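Local coordinates for LbaCas13a H328A (C2c2) (PDB 5WLH), which binds pre-crRNA as a CRISPR-Cas13a (C2c2) nuclease and, guided by that RNA, probably cleaves target RNA, at residues L124-R129 and V226-Y231; A117-A122 and R234-V239; S134-F139 and F222-L227. All blocks are in the same frame, centred on the assembly; numbering follows the deposited sequence.

How the interactions relate
All three contacts lie in the N-terminal part of the chain, some 40 to 47 Å from its centre, and use helices 115-130, 218-230 and 233-244. Interaction 1 sits in the middle, about 6 Å, centre to centre, from each of the others, which are about 12 Å apart. Along the chain come 117-122, 124-129 and the loop 134-139, then, after more than 80 residues, 222-227, 226-231 and 234-239, the last two on helices that follow each other. Interactions 1 and 3 share Val226 and Leu227. Together the three contacts join the early helix and the loop behind it to a later helix pair that carries an arginine to the bound RNA.

Interaction 1 of 3, residues L124-R129 and V226-Y231; sequences LSYTNR and VLEDFY
Glu228 pushes its carboxylate in between Ser125, Tyr126 and Arg129, where helix 218-230 passes helix 115-130. The axes of 124-129 and 226-230 approach to 9.5 Å, at 114° to each other, and this single glutamate provides most of the surface buried between the two segments. Its CG lies anti to the carbonyl carbon (chi1 -60°), and the chain beyond is extended, which carries both oxygens across to the other helix. OE2 does most of the work. Ser125 OG donates to Glu228 OE2 at 2.5 Å, so short that the exact length is doubtful. Arg129 approaches with the edge of its guanidinium: Glu228 OE2, 2.7 Å from Arg129 NE, lies close to the guanidinium plane and takes the bond on its syn lone pair. The same NE reaches Glu228 OE1 only weakly, at 3.2 Å, and Arg129 NH1 adds another weak bond to Glu228 OE2 at 3.0 Å. Because the guanidinium and carboxylate planes are turned 50° apart, this is a twisted salt bridge and not a flat two-pronged one. Tyr126 closes the side near OE1, its CB 3.7 Å from Glu228 OE1, while its ring swings onward so that the hydroxyl bonds to Gln238. Arg234 forms a second salt bridge to OE1, and Arg220 bonds to Ser125 OG, so the buried acid is well compensated and probably stays ionised. A leucine in place of Arg129 would probably leave OE2 with the serine but without its charged mate, and the carboxylate less firmly held in rotation. What results is a buried inter-helix salt-bridge network, joining two steeply crossed helices in the N-terminal region, about 5 Å from the bound RNA at the nearest atoms.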
loop_
_atom_site.group_PDB
_atom_site.type_symbol
_atom_site.label_atom_id
_atom_site.label_comp_id
_atom_site.label_asym_id
_atom_site.label_seq_id
_atom_site.Cartn_x
_atom_site.Cartn_y
_atom_site.Cartn_z
ATOM N N LEU A 124 -8.737 -16.405 -42.073
ATOM C CA LEU A 124 -9.375 -15.604 -43.109
ATOM C C LEU A 124 -10.667 -14.963 -42.618
ATOM O O LEU A 124 -11.018 -13.871 -43.079
ATOM C CB LEU A 124 -9.642 -16.457 -44.347
ATOM C CG LEU A 124 -8.390 -16.965 -45.066
ATOM C CD1 LEU A 124 -8.754 -17.541 -46.429
ATOM C CD2 LEU A 124 -7.335 -15.860 -45.197
ATOM N N SER A 125 -11.389 -15.616 -41.699
ATOM C CA SER A 125 -12.592 -15.008 -41.133
ATOM C C SER A 125 -12.247 -13.722 -40.394
ATOM O O SER A 125 -12.921 -12.698 -40.544
ATOM C CB SER A 125 -13.281 -15.984 -40.187
ATOM O OG SER A 125 -14.385 -15.372 -39.549
ATOM N N TYR A 126 -11.184 -13.770 -39.591
ATOM C CA TYR A 126 -10.702 -12.588 -38.883
ATOM C C TYR A 126 -10.206 -11.527 -39.860
ATOM O O TYR A 126 -10.584 -10.353 -39.765
ATOM C CB TYR A 126 -9.595 -13.003 -37.912
ATOM C CG TYR A 126 -8.888 -11.845 -37.247
ATOM C CD1 TYR A 126 -9.609 -10.835 -36.627
ATOM C CD2 TYR A 126 -7.498 -11.765 -37.237
ATOM C CE1 TYR A 126 -8.970 -9.771 -36.012
ATOM C CE2 TYR A 126 -6.849 -10.703 -36.628
ATOM C CZ TYR A 126 -7.589 -9.711 -36.018
ATOM O OH TYR A 126 -6.955 -8.655 -35.412
ATOM N N THR A 127 -9.360 -11.926 -40.814
ATOM C CA THR A 127 -8.836 -10.976 -41.793
ATOM C C THR A 127 -9.955 -10.332 -42.600
ATOM O O THR A 127 -9.866 -9.152 -42.957
ATOM C CB THR A 127 -7.836 -11.683 -42.713
ATOM O OG1 THR A 127 -6.732 -12.137 -41.925
ATOM C CG2 THR A 127 -7.304 -10.742 -43.790
ATOM N N ASN A 128 -11.020 -11.083 -42.881
ATOM C CA ASN A 128 -12.150 -10.506 -43.592
ATOM C C ASN A 128 -12.797 -9.388 -42.785
ATOM O O ASN A 128 -13.295 -8.417 -43.366
ATOM C CB ASN A 128 -13.174 -11.583 -43.924
ATOM C CG ASN A 128 -12.810 -12.363 -45.170
ATOM O OD1 ASN A 128 -11.715 -12.215 -45.707
ATOM N ND2 ASN A 128 -13.729 -13.197 -45.636
ATOM N N ARG A 129 -12.789 -9.500 -41.453
ATOM C CA ARG A 129 -13.341 -8.435 -40.616
ATOM C C ARG A 129 -12.504 -7.166 -40.713
ATOM O O ARG A 129 -13.038 -6.073 -40.933
ATOM C CB ARG A 129 -13.438 -8.895 -39.161
ATOM C CG ARG A 129 -14.369 -10.063 -38.954
ATOM C CD ARG A 129 -14.523 -10.380 -37.480
ATOM N NE ARG A 129 -15.070 -11.716 -37.293
ATOM C CZ ARG A 129 -16.365 -12.001 -37.343
ATOM N NH1 ARG A 129 -16.781 -13.247 -37.148
ATOM N NH2 ARG A 129 -17.245 -11.032 -37.568
ATOM N N VAL A 226 -16.533 -17.814 -33.070
ATOM C CA VAL A 226 -16.087 -18.904 -32.200
ATOM C C VAL A 226 -14.835 -19.559 -32.765
ATOM O O VAL A 226 -13.887 -19.863 -32.027
ATOM C CB VAL A 226 -17.222 -19.928 -31.997
ATOM C CG1 VAL A 226 -16.682 -21.209 -31.342
ATOM C CG2 VAL A 226 -18.297 -19.331 -31.132
ATOM N N LEU A 227 -14.797 -19.781 -34.080
ATOM C CA LEU A 227 -13.602 -20.385 -34.666
ATOM C C LEU A 227 -12.394 -19.452 -34.575
ATOM O O LEU A 227 -11.275 -19.912 -34.334
ATOM C CB LEU A 227 -13.857 -20.781 -36.115
ATOM C CG LEU A 227 -15.015 -21.774 -36.255
ATOM C CD1 LEU A 227 -15.749 -21.549 -37.562
ATOM C CD2 LEU A 227 -14.501 -23.183 -36.151
ATOM N N GLU A 228 -12.596 -18.146 -34.776
ATOM C CA GLU A 228 -11.503 -17.192 -34.567
ATOM C C GLU A 228 -11.020 -17.223 -33.126
ATOM O O GLU A 228 -9.822 -17.076 -32.857
ATOM C CB GLU A 228 -11.949 -15.775 -34.925
ATOM C CG GLU A 228 -12.384 -15.582 -36.352
ATOM C CD GLU A 228 -13.014 -14.222 -36.568
ATOM O OE1 GLU A 228 -12.668 -13.293 -35.798
ATOM O OE2 GLU A 228 -13.872 -14.088 -37.476
ATOM N N ASP A 229 -11.949 -17.401 -32.188
ATOM C CA ASP A 229 -11.606 -17.470 -30.773
ATOM C C ASP A 229 -10.916 -18.790 -30.436
ATOM O O ASP A 229 -9.894 -18.811 -29.735
ATOM C CB ASP A 229 -12.876 -17.287 -29.943
ATOM C CG ASP A 229 -12.592 -17.118 -28.462
ATOM O OD1 ASP A 229 -11.701 -16.320 -28.126
ATOM O OD2 ASP A 229 -13.272 -17.778 -27.646
ATOM N N PHE A 230 -11.453 -19.893 -30.956
ATOM C CA PHE A 230 -10.889 -21.218 -30.702
ATOM C C PHE A 230 -9.442 -21.315 -31.163
ATOM O O PHE A 230 -8.605 -21.922 -30.482
ATOM C CB PHE A 230 -11.742 -22.267 -31.411
ATOM C CG PHE A 230 -11.185 -23.673 -31.347
ATOM C CD1 PHE A 230 -11.459 -24.485 -30.267
ATOM C CD2 PHE A 230 -10.412 -24.178 -32.381
ATOM C CE1 PHE A 230 -10.964 -25.779 -30.213
ATOM C CE2 PHE A 230 -9.920 -25.471 -32.334
ATOM C CZ PHE A 230 -10.200 -26.267 -31.251
ATOM N N TYR A 231 -9.131 -20.744 -32.323
ATOM C CA TYR A 231 -7.786 -20.779 -32.881
ATOM C C TYR A 231 -6.954 -19.570 -32.476
ATOM O O TYR A 231 -5.827 -19.425 -32.959
ATOM C CB TYR A 231 -7.844 -20.883 -34.404
ATOM C CG TYR A 231 -8.241 -22.265 -34.878
ATOM C CD1 TYR A 231 -7.383 -23.355 -34.716
ATOM C CD2 TYR A 231 -9.478 -22.484 -35.476
ATOM C CE1 TYR A 231 -7.754 -24.628 -35.141
ATOM C CE2 TYR A 231 -9.854 -23.752 -35.900
ATOM C CZ TYR A 231 -8.993 -24.818 -35.733
ATOM O OH TYR A 231 -9.377 -26.076 -36.162
#

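Interaction 2 of 3, residues A117-A122 and R234-V239; sequences AFEKYA and RAKSQV. With nucleotides of chain B.
Glu119 and Lys236 are the closest backbone pair, yet their CA atoms stand 11.6 Å apart, so segments 117-122 and 234-239 meet through long side chains alone. Glu119 leaves its helix with CG anti to the backbone N (chi1 -178°) and stretches out. Lys236 answers with a chain bent at three successive torsions, which brings its ammonium round to the carboxylate. The outcome is a long salt bridge, Glu119 OE1 to Lys236 NZ at 3.8 Å, too far for a hydrogen bond. Each has a stronger partner elsewhere: Lys116 for Glu119 OE2, Glu123 for Lys236 NZ. The pair is thus one link in a run of alternating charges on the surface. On the RNA side of helix 233-244, Arg234 reaches the phosphate of A20 of chain B with an extended chain. Its NE is shared weakly by both phosphate oxygens, nearer OP1 but aimed more squarely at OP2: Arg234 NE to OP1 of A20 of chain B is 3.2 Å and Arg234 NE to OP2 of that nucleotide 3.4 Å. The phosphorus lies in the guanidinium plane, so the phosphate comes in at the edge. Arg234 NH1 meanwhile pairs with Glu228, which helps fix how the flat group is turned. Four residues on, Gln238 lies along the sugars, NE2 being 3.8 Å from C4' of A14 of chain B and 3.5 Å from O2' of A13 of chain B. Chemically, the protein-protein link is loose and electrostatic, likely to tolerate small shifts, whereas the arginine, shared between an acid and a phosphate, probably couples the packing of the helices to the RNA backbone, a recognition that does not depend on the base.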
loop_
_atom_site.group_PDB
_atom_site.type_symbol
_atom_site.label_atom_id
_atom_site.label_comp_id
_atom_site.label_asym_id
_atom_site.label_seq_id
_atom_site.Cartn_x
_atom_site.Cartn_y
_atom_site.Cartn_z
ATOM N N ALA A 117 -7.186 -26.746 -42.282
ATOM C CA ALA A 117 -8.148 -25.980 -43.070
ATOM C C ALA A 117 -9.030 -25.119 -42.174
ATOM O O ALA A 117 -9.300 -23.953 -42.488
ATOM C CB ALA A 117 -9.004 -26.923 -43.917
ATOM N N PHE A 118 -9.485 -25.680 -41.049
ATOM C CA PHE A 118 -10.343 -24.940 -40.127
ATOM C C PHE A 118 -9.595 -23.762 -39.511
ATOM O O PHE A 118 -10.148 -22.662 -39.388
ATOM C CB PHE A 118 -10.855 -25.871 -39.026
ATOM C CG PHE A 118 -11.994 -26.774 -39.440
ATOM C CD1 PHE A 118 -13.105 -26.268 -40.092
ATOM C CD2 PHE A 118 -11.959 -28.128 -39.135
ATOM C CE1 PHE A 118 -14.161 -27.105 -40.455
ATOM C CE2 PHE A 118 -12.995 -28.969 -39.486
ATOM C CZ PHE A 118 -14.106 -28.453 -40.152
ATOM N N GLU A 119 -8.333 -23.963 -39.131
ATOM C CA GLU A 119 -7.554 -22.849 -38.594
ATOM C C GLU A 119 -7.346 -21.768 -39.644
ATOM O O GLU A 119 -7.426 -20.573 -39.335
ATOM C CB GLU A 119 -6.205 -23.328 -38.063
ATOM C CG GLU A 119 -5.382 -22.197 -37.442
ATOM C CD GLU A 119 -3.914 -22.543 -37.272
ATOM O OE1 GLU A 119 -3.324 -22.140 -36.244
ATOM O OE2 GLU A 119 -3.350 -23.218 -38.164
ATOM N N LYS A 120 -7.064 -22.168 -40.887
ATOM C CA LYS A 120 -6.910 -21.197 -41.964
ATOM C C LYS A 120 -8.215 -20.452 -42.224
ATOM O O LYS A 120 -8.207 -19.241 -42.472
ATOM C CB LYS A 120 -6.425 -21.898 -43.231
ATOM C CG LYS A 120 -6.526 -21.051 -44.483
ATOM C CD LYS A 120 -5.382 -20.062 -44.577
ATOM C CE LYS A 120 -5.025 -19.804 -46.031
ATOM N NZ LYS A 120 -4.942 -21.078 -46.803
ATOM N N TYR A 121 -9.345 -21.167 -42.182
ATOM C CA TYR A 121 -10.655 -20.527 -42.234
ATOM C C TYR A 121 -10.791 -19.455 -41.159
ATOM O O TYR A 121 -11.256 -18.341 -41.423
ATOM C CB TYR A 121 -11.740 -21.587 -42.050
ATOM C CG TYR A 121 -13.155 -21.064 -42.070
ATOM C CD1 TYR A 121 -13.768 -20.577 -40.912
ATOM C CD2 TYR A 121 -13.894 -21.088 -43.242
ATOM C CE1 TYR A 121 -15.068 -20.107 -40.942
ATOM C CE2 TYR A 121 -15.195 -20.638 -43.276
ATOM C CZ TYR A 121 -15.775 -20.146 -42.138
ATOM O OH TYR A 121 -17.069 -19.703 -42.215
ATOM N N ALA A 122 -10.429 -19.802 -39.925
ATOM C CA ALA A 122 -10.509 -18.849 -38.826
ATOM C C ALA A 122 -9.639 -17.628 -39.093
ATOM O O ALA A 122 -10.046 -16.494 -38.818
ATOM C CB ALA A 122 -10.098 -19.530 -37.527
ATOM N N ARG A 234 -6.519 -13.676 -33.119
ATOM C CA ARG A 234 -6.133 -12.328 -32.705
ATOM C C ARG A 234 -4.846 -12.351 -31.888
ATOM O O ARG A 234 -3.877 -11.659 -32.218
ATOM C CB ARG A 234 -7.259 -11.682 -31.900
ATOM C CG ARG A 234 -8.421 -11.222 -32.757
ATOM C CD ARG A 234 -9.646 -10.918 -31.917
ATOM N NE ARG A 234 -10.734 -10.462 -32.782
ATOM C CZ ARG A 234 -11.428 -11.269 -33.581
ATOM N NH1 ARG A 234 -11.142 -12.563 -33.615
ATOM N NH2 ARG A 234 -12.397 -10.780 -34.353
ATOM N N ALA A 235 -4.822 -13.148 -30.818
ATOM C CA ALA A 235 -3.663 -13.161 -29.928
ATOM C C ALA A 235 -2.425 -13.688 -30.638
ATOM O O ALA A 235 -1.316 -13.175 -30.424
ATOM C CB ALA A 235 -3.966 -13.995 -28.685
ATOM N N LYS A 236 -2.594 -14.707 -31.496
ATOM C CA LYS A 236 -1.453 -15.277 -32.209
ATOM C C LYS A 236 -0.756 -14.259 -33.092
ATOM O O LYS A 236 0.452 -14.369 -33.325
ATOM C CB LYS A 236 -1.888 -16.464 -33.072
ATOM C CG LYS A 236 -2.067 -17.771 -32.328
ATOM C CD LYS A 236 -1.717 -18.956 -33.235
ATOM C CE LYS A 236 -1.997 -18.648 -34.703
ATOM N NZ LYS A 236 -3.450 -18.520 -35.005
ATOM N N SER A 237 -1.497 -13.305 -33.640
ATOM C CA SER A 237 -0.912 -12.301 -34.501
ATOM C C SER A 237 -0.548 -11.022 -33.758
ATOM O O SER A 237 0.113 -10.164 -34.340
ATOM C CB SER A 237 -1.865 -11.976 -35.660
ATOM O OG SER A 237 -2.974 -11.217 -35.218
ATOM N N GLN A 238 -0.945 -10.875 -32.495
ATOM C CA GLN A 238 -0.803 -9.562 -31.873
ATOM C C GLN A 238 -0.096 -9.550 -30.518
ATOM O O GLN A 238 0.538 -8.548 -30.181
ATOM C CB GLN A 238 -2.183 -8.919 -31.729
ATOM C CG GLN A 238 -2.794 -8.516 -33.067
ATOM C CD GLN A 238 -4.186 -7.960 -32.913
ATOM O OE1 GLN A 238 -4.935 -7.871 -33.881
ATOM N NE2 GLN A 238 -4.541 -7.574 -31.691
ATOM N N VAL A 239 -0.218 -10.612 -29.718
ATOM C CA VAL A 239 0.233 -10.536 -28.327
ATOM C C VAL A 239 1.749 -10.368 -28.263
ATOM O O VAL A 239 2.265 -9.510 -27.535
ATOM C CB VAL A 239 -0.227 -11.764 -27.520
ATOM C CG1 VAL A 239 0.611 -11.919 -26.229
ATOM C CG2 VAL A 239 -1.685 -11.661 -27.152
ATOM P P A B 20 -10.797 -7.030 -31.464
ATOM O OP1 A B 20 -9.521 -7.736 -31.706
ATOM O OP2 A B 20 -12.113 -7.519 -31.942
ATOM O "O5'" A B 20 -10.912 -6.849 -29.893
ATOM C "C5'" A B 20 -9.787 -6.463 -29.124
ATOM C "C4'" A B 20 -10.200 -6.123 -27.719
ATOM O "O4'" A B 20 -11.056 -4.955 -27.726
ATOM C "C3'" A B 20 -11.038 -7.163 -27.014
ATOM O "O3'" A B 20 -10.280 -8.250 -26.539
ATOM C "C2'" A B 20 -11.708 -6.340 -25.923
ATOM O "O2'" A B 20 -10.783 -6.034 -24.887
ATOM C "C1'" A B 20 -12.010 -5.056 -26.690
ATOM N N9 A B 20 -13.350 -5.116 -27.306
ATOM C C8 A B 20 -13.681 -5.462 -28.596
ATOM N N7 A B 20 -14.973 -5.439 -28.827
ATOM C C5 A B 20 -15.522 -5.045 -27.613
ATOM C C6 A B 20 -16.842 -4.834 -27.186
ATOM N N6 A B 20 -17.912 -4.979 -27.961
ATOM N N1 A B 20 -17.037 -4.458 -25.913
ATOM C C2 A B 20 -15.975 -4.308 -25.112
ATOM N N3 A B 20 -14.689 -4.488 -25.393
ATOM C C4 A B 20 -14.533 -4.854 -26.671
ATOM P P A B 14 -1.667 -2.371 -33.520
ATOM O OP1 A B 14 -1.256 -2.892 -34.847
ATOM O OP2 A B 14 -1.473 -0.934 -33.241
ATOM O "O5'" A B 14 -3.195 -2.706 -33.250
ATOM C "C5'" A B 14 -3.699 -4.014 -33.482
ATOM C "C4'" A B 14 -5.137 -4.108 -33.056
ATOM O "O4'" A B 14 -5.251 -3.793 -31.649
ATOM C "C3'" A B 14 -6.091 -3.139 -33.732
ATOM O "O3'" A B 14 -6.537 -3.642 -34.970
ATOM C "C2'" A B 14 -7.221 -3.024 -32.726
ATOM O "O2'" A B 14 -8.059 -4.172 -32.828
ATOM C "C1'" A B 14 -6.467 -3.131 -31.403
ATOM N N9 A B 14 -6.175 -1.833 -30.775
ATOM C C8 A B 14 -4.968 -1.181 -30.761
ATOM N N7 A B 14 -5.022 -0.069 -30.095
ATOM C C5 A B 14 -6.318 0.009 -29.631
ATOM C C6 A B 14 -6.987 0.959 -28.847
ATOM N N6 A B 14 -6.394 2.069 -28.374
ATOM N N1 A B 14 -8.287 0.734 -28.565
ATOM C C2 A B 14 -8.881 -0.372 -29.027
ATOM N N3 A B 14 -8.345 -1.337 -29.773
ATOM C C4 A B 14 -7.050 -1.084 -30.042
ATOM P P A B 13 1.405 0.286 -29.606
ATOM O OP1 A B 13 2.199 0.564 -30.816
ATOM O OP2 A B 13 0.412 1.285 -29.139
ATOM O "O5'" A B 13 0.531 -1.029 -29.809
ATOM C "C5'" A B 13 1.129 -2.254 -30.212
ATOM C "C4'" A B 13 0.099 -3.361 -30.243
ATOM O "O4'" A B 13 -0.436 -3.557 -28.912
ATOM C "C3'" A B 13 -1.129 -3.073 -31.081
ATOM O "O3'" A B 13 -0.915 -3.300 -32.462
ATOM C "C2'" A B 13 -2.173 -3.979 -30.457
ATOM O "O2'" A B 13 -1.953 -5.325 -30.857
ATOM C "C1'" A B 13 -1.812 -3.856 -28.983
ATOM N N9 A B 13 -2.559 -2.781 -28.305
ATOM C C8 A B 13 -2.106 -1.546 -27.882
ATOM N N7 A B 13 -3.034 -0.837 -27.265
ATOM C C5 A B 13 -4.160 -1.654 -27.299
ATOM C C6 A B 13 -5.476 -1.482 -26.828
ATOM N N6 A B 13 -5.909 -0.391 -26.191
ATOM N N1 A B 13 -6.342 -2.491 -27.042
ATOM C C2 A B 13 -5.927 -3.598 -27.674
ATOM N N3 A B 13 -4.720 -3.884 -28.152
ATOM C C4 A B 13 -3.879 -2.851 -27.925
#

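Interaction 3 of 3, residues S134-F139 and F222-L227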
loop_
_atom_site.group_PDB
_atom_site.type_symbol
_atom_site.label_atom_id
_atom_site.label_comp_id
_atom_site.label_asym_id
_atom_site.label_seq_id
_atom_site.Cartn_x
_atom_site.Cartn_y
_atom_site.Cartn_z
ATOM N N SER A 134 -16.981 -8.638 -46.729
ATOM C CA SER A 134 -18.258 -9.177 -46.292
ATOM C C SER A 134 -18.298 -10.683 -46.520
ATOM O O SER A 134 -18.017 -11.160 -47.624
ATOM C CB SER A 134 -19.402 -8.495 -47.045
ATOM O OG SER A 134 -20.609 -8.539 -46.304
ATOM N N GLY A 135 -18.627 -11.428 -45.478
ATOM C CA GLY A 135 -18.967 -12.820 -45.662
ATOM C C GLY A 135 -17.932 -13.764 -45.064
ATOM O O GLY A 135 -16.757 -13.423 -44.866
ATOM N N SER A 136 -18.404 -14.977 -44.776
ATOM C CA SER A 136 -17.542 -16.052 -44.321
ATOM C C SER A 136 -16.636 -16.503 -45.458
ATOM O O SER A 136 -17.041 -16.496 -46.621
ATOM C CB SER A 136 -18.366 -17.243 -43.837
ATOM O OG SER A 136 -19.409 -16.846 -42.965
ATOM N N PRO A 137 -15.408 -16.894 -45.149
ATOM C CA PRO A 137 -14.524 -17.418 -46.189
ATOM C C PRO A 137 -15.064 -18.729 -46.730
ATOM O O PRO A 137 -15.852 -19.422 -46.083
ATOM C CB PRO A 137 -13.192 -17.627 -45.464
ATOM C CG PRO A 137 -13.527 -17.666 -44.027
ATOM C CD PRO A 137 -14.756 -16.847 -43.831
ATOM N N ALA A 138 -14.635 -19.051 -47.946
ATOM C CA ALA A 138 -14.937 -20.329 -48.578
ATOM C C ALA A 138 -13.746 -21.263 -48.404
ATOM O O ALA A 138 -12.590 -20.847 -48.543
ATOM C CB ALA A 138 -15.254 -20.151 -50.063
ATOM N N PHE A 139 -14.026 -22.526 -48.093
ATOM C CA PHE A 139 -12.933 -23.443 -47.792
ATOM C C PHE A 139 -12.045 -23.724 -49.003
ATOM O O PHE A 139 -10.906 -24.172 -48.825
ATOM C CB PHE A 139 -13.494 -24.741 -47.219
ATOM C CG PHE A 139 -13.763 -24.678 -45.743
ATOM C CD1 PHE A 139 -12.724 -24.772 -44.834
ATOM C CD2 PHE A 139 -15.051 -24.503 -45.268
ATOM C CE1 PHE A 139 -12.966 -24.714 -43.472
ATOM C CE2 PHE A 139 -15.299 -24.443 -43.912
ATOM C CZ PHE A 139 -14.251 -24.549 -43.007
ATOM N N PHE A 222 -21.688 -15.411 -34.868
ATOM C CA PHE A 222 -21.355 -16.336 -33.794
ATOM C C PHE A 222 -20.358 -17.400 -34.243
ATOM O O PHE A 222 -19.234 -17.445 -33.735
ATOM C CB PHE A 222 -22.598 -17.014 -33.210
ATOM C CG PHE A 222 -22.267 -17.995 -32.119
ATOM C CD1 PHE A 222 -21.726 -17.548 -30.921
ATOM C CD2 PHE A 222 -22.454 -19.356 -32.300
ATOM C CE1 PHE A 222 -21.402 -18.446 -29.905
ATOM C CE2 PHE A 222 -22.118 -20.249 -31.298
ATOM C CZ PHE A 222 -21.597 -19.791 -30.098
ATOM N N ILE A 223 -20.738 -18.255 -35.195
ATOM C CA ILE A 223 -19.939 -19.453 -35.457
ATOM C C ILE A 223 -18.544 -19.072 -35.921
ATOM O O ILE A 223 -17.539 -19.583 -35.407
ATOM C CB ILE A 223 -20.635 -20.352 -36.490
ATOM C CG1 ILE A 223 -21.964 -20.860 -35.936
ATOM C CG2 ILE A 223 -19.710 -21.500 -36.857
ATOM C CD1 ILE A 223 -22.733 -21.754 -36.923
ATOM N N ASP A 224 -18.463 -18.180 -36.914
ATOM C CA ASP A 224 -17.168 -17.768 -37.435
ATOM C C ASP A 224 -16.325 -17.137 -36.343
ATOM O O ASP A 224 -15.109 -17.336 -36.300
ATOM C CB ASP A 224 -17.339 -16.785 -38.591
ATOM C CG ASP A 224 -17.803 -17.453 -39.883
ATOM O OD1 ASP A 224 -17.869 -18.701 -39.963
ATOM O OD2 ASP A 224 -18.122 -16.701 -40.819
ATOM N N TYR A 225 -16.956 -16.363 -35.460
ATOM C CA TYR A 225 -16.217 -15.764 -34.359
ATOM C C TYR A 225 -15.698 -16.826 -33.403
ATOM O O TYR A 225 -14.552 -16.744 -32.947
ATOM C CB TYR A 225 -17.084 -14.753 -33.603
ATOM C CG TYR A 225 -16.237 -13.916 -32.677
ATOM C CD1 TYR A 225 -15.620 -12.766 -33.135
ATOM C CD2 TYR A 225 -16.013 -14.309 -31.361
ATOM C CE1 TYR A 225 -14.807 -12.015 -32.308
ATOM C CE2 TYR A 225 -15.208 -13.559 -30.519
ATOM C CZ TYR A 225 -14.610 -12.412 -31.004
ATOM O OH TYR A 225 -13.808 -11.652 -30.186
ATOM N N VAL A 226 -16.533 -17.814 -33.070
ATOM C CA VAL A 226 -16.087 -18.904 -32.200
ATOM C C VAL A 226 -14.835 -19.559 -32.765
ATOM O O VAL A 226 -13.887 -19.863 -32.027
ATOM C CB VAL A 226 -17.222 -19.928 -31.997
ATOM C CG1 VAL A 226 -16.682 -21.209 -31.342
ATOM C CG2 VAL A 226 -18.297 -19.331 -31.132
ATOM N N LEU A 227 -14.797 -19.781 -34.080
ATOM C CA LEU A 227 -13.602 -20.385 -34.666
ATOM C C LEU A 227 -12.394 -19.452 -34.575
ATOM O O LEU A 227 -11.275 -19.912 -34.334
ATOM C CB LEU A 227 -13.857 -20.781 -36.115
ATOM C CG LEU A 227 -15.015 -21.774 -36.255
ATOM C CD1 LEU A 227 -15.749 -21.549 -37.562
ATOM C CD2 LEU A 227 -14.501 -23.183 -36.151
#
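Ser136 and Asp224 are the one pair in contact between 134-139 and 222-227. Ser136 OG donates to Asp224 OD2 at 2.5 Å, a bond whose exact length is doubtful but which meets the syn lone pair, on the side of the other carboxylate oxygen. The serine CB follows closely, 3.1 Å from Asp224 OD2, so the loop comes in at one oxygen while OD1 is left to other partners. Asp224 is aimed by a first torsion (chi1 -74°) that puts CG anti to its carbonyl carbon. Around this pair stands a second shell. Arg220, one turn earlier on the same helix, forms a salt bridge to OD2, and OD1 accepts from Tyr121 OH and from Gln219 NE2. With both oxygens engaged, the buried carboxylate is held against turning and probably remains charged. Further out, the loop is positioned by helix 115-130: Asn128 bonds to the carbonyl of Gly135, the side chain of Pro137 rests against Tyr121, and the ring of Phe139 stacks on that same tyrosine. Tyr121 thus touches both the loop and the aspartate, and probably helps to position both. Next to Asp224, Tyr225 packs on a phosphate of the bound RNA. This is a loop-to-helix tether through a buried, multiply bonded aspartate, folding the chain that leaves helix 115-130 back onto helix 218-230 in the RNA-binding N-terminal region.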